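Local coordinates for protein type I site-specific restriction-modification system, R (Restriction) subunit (Vibrio vulnificus, PDB 3H1T) that forms part of a putative type I restriction enzyme motor subunit that probably binds DNA and hydrolyses ATP to move along it before cleavage, at residues L140-F143 with P144-D147. Residues are numbered along the deposited sequence; the frame is centred on the assembly and turned at random.
Sequences LSRF and PTPD
Leu-140 and Pro-144 meet in the connection from edge strand 137-140 of the N-terminal six-stranded mixed sheet to helix 146-157. The helix starts in a way consistent with a capping box. Thr-145 is its N-cap, and Glu-148 returns the bond by accepting from N of Thr-145 through OE1. With CG anti to its carbonyl carbon (chi1 -51°) and CD1 extending the chain, Leu-140 places CD1 3.8 Å from CD of Pro-144. CD1 also touches the proline CG. The two side chains cross at about a right angle. CB of Phe-143 lies beside that CD across the peptide bond. The CD is at the edge of the phenyl ring, near its plane, and not over a face.

On the more exposed side, NH2 of Arg-142 comes to 3.7 Å from CG2 of Thr-145. This is a plain contact, with the methyl oblique to the guanidinium. The arginine chain is bent at chi2 and chi3, which carries its end forward, beside Phe-143 and Thr-145. NE then donates to O of Phe-143 at 3.1 Å, with an N-H...O angle of 153°. It approaches from above the carbonyl plane. The same oxygen is also hydrogen-bonded to Ser-41 OG. NH2 forms a salt bridge with OE1 of Glu-148. The guanidinium is thus tied to both the loop and the first turn of the helix.

Farther out, Pro-144 and Leu-140 both rest on Tyr-120 and Glu-129 of the sheet, while Pro-144 also touches Leu-149 and Arg-152. OG1 of Thr-145 sits between its backbone N and carbonyl carbon (chi1 64°), from where it reaches a backbone N beyond Asp-147.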
loop_
_atom_site.group_PDB
_atom_site.type_symbol
_atom_site.label_atom_id
_atom_site.label_comp_id
_atom_site.label_asym_id
_atom_site.label_seq_id
_atom_site.Cartn_x
_atom_site.Cartn_y
_atom_site.Cartn_z
ATOM N N LEU A 140 12.784 -28.677 20.884
ATOM C CA LEU A 140 14.227 -28.640 20.681
ATOM C C LEU A 140 14.904 -28.563 22.027
ATOM O O LEU A 140 14.298 -28.141 23.017
ATOM C CB LEU A 140 14.648 -27.418 19.860
ATOM C CG LEU A 140 13.927 -27.164 18.533
ATOM C CD1 LEU A 140 14.444 -25.868 17.926
ATOM C CD2 LEU A 140 14.125 -28.345 17.577
ATOM N N SER A 141 16.168 -28.973 22.066
ATOM C CA SER A 141 16.941 -28.932 23.302
ATOM C C SER A 141 17.529 -27.540 23.471
ATOM O O SER A 141 18.110 -27.217 24.506
ATOM C CB SER A 141 18.070 -29.959 23.254
ATOM O OG SER A 141 18.971 -29.648 22.201
ATOM N N ARG A 142 17.362 -26.725 22.440
ATOM C CA ARG A 142 17.873 -25.365 22.447
ATOM C C ARG A 142 17.490 -24.638 21.155
ATOM O O ARG A 142 17.042 -25.255 20.194
ATOM C CB ARG A 142 19.402 -25.392 22.609
ATOM C CG ARG A 142 20.120 -26.304 21.615
ATOM C CD ARG A 142 21.492 -25.765 21.259
ATOM N NE ARG A 142 21.526 -25.170 19.926
ATOM C CZ ARG A 142 22.036 -25.765 18.852
ATOM N NH1 ARG A 142 22.561 -26.973 18.955
ATOM N NH2 ARG A 142 22.014 -25.156 17.673
ATOM N N PHE A 143 17.655 -23.320 21.152
ATOM C CA PHE A 143 17.360 -22.508 19.978
ATOM C C PHE A 143 18.385 -22.700 18.875
ATOM O O PHE A 143 19.565 -22.850 19.138
ATOM C CB PHE A 143 17.343 -21.025 20.349
ATOM C CG PHE A 143 16.132 -20.595 21.105
ATOM C CD1 PHE A 143 14.901 -20.472 20.456
ATOM C CD2 PHE A 143 16.211 -20.335 22.473
ATOM C CE1 PHE A 143 13.759 -20.112 21.157
ATOM C CE2 PHE A 143 15.073 -19.973 23.188
ATOM C CZ PHE A 143 13.836 -19.866 22.526
ATOM N N PRO A 144 17.940 -22.703 17.611
ATOM C CA PRO A 144 18.881 -22.856 16.505
ATOM C C PRO A 144 19.758 -21.597 16.493
ATOM O O PRO A 144 19.387 -20.552 17.053
ATOM C CB PRO A 144 17.961 -22.908 15.283
ATOM C CG PRO A 144 16.746 -23.597 15.827
ATOM C CD PRO A 144 16.558 -22.791 17.103
ATOM N N THR A 145 20.907 -21.676 15.832
ATOM C CA THR A 145 21.788 -20.532 15.761
ATOM C C THR A 145 21.455 -19.750 14.497
ATOM O O THR A 145 20.838 -20.282 13.570
ATOM C CB THR A 145 23.259 -20.971 15.717
ATOM O OG1 THR A 145 23.501 -21.715 14.513
ATOM C CG2 THR A 145 23.589 -21.855 16.895
ATOM N N PRO A 146 21.843 -18.460 14.446
ATOM C CA PRO A 146 21.568 -17.658 13.251
ATOM C C PRO A 146 22.017 -18.367 11.977
ATOM O O PRO A 146 21.312 -18.379 10.972
ATOM C CB PRO A 146 22.364 -16.382 13.509
ATOM C CG PRO A 146 22.199 -16.197 14.986
ATOM C CD PRO A 146 22.434 -17.615 15.507
ATOM N N ASP A 147 23.201 -18.952 12.035
ATOM C CA ASP A 147 23.781 -19.656 10.898
ATOM C C ASP A 147 22.963 -20.878 10.491
ATOM O O ASP A 147 22.737 -21.106 9.300
ATOM C CB ASP A 147 25.222 -20.050 11.231
ATOM C CG ASP A 147 25.981 -20.575 10.031
ATOM O OD1 ASP A 147 25.738 -21.732 9.621
ATOM O OD2 ASP A 147 26.826 -19.817 9.511
#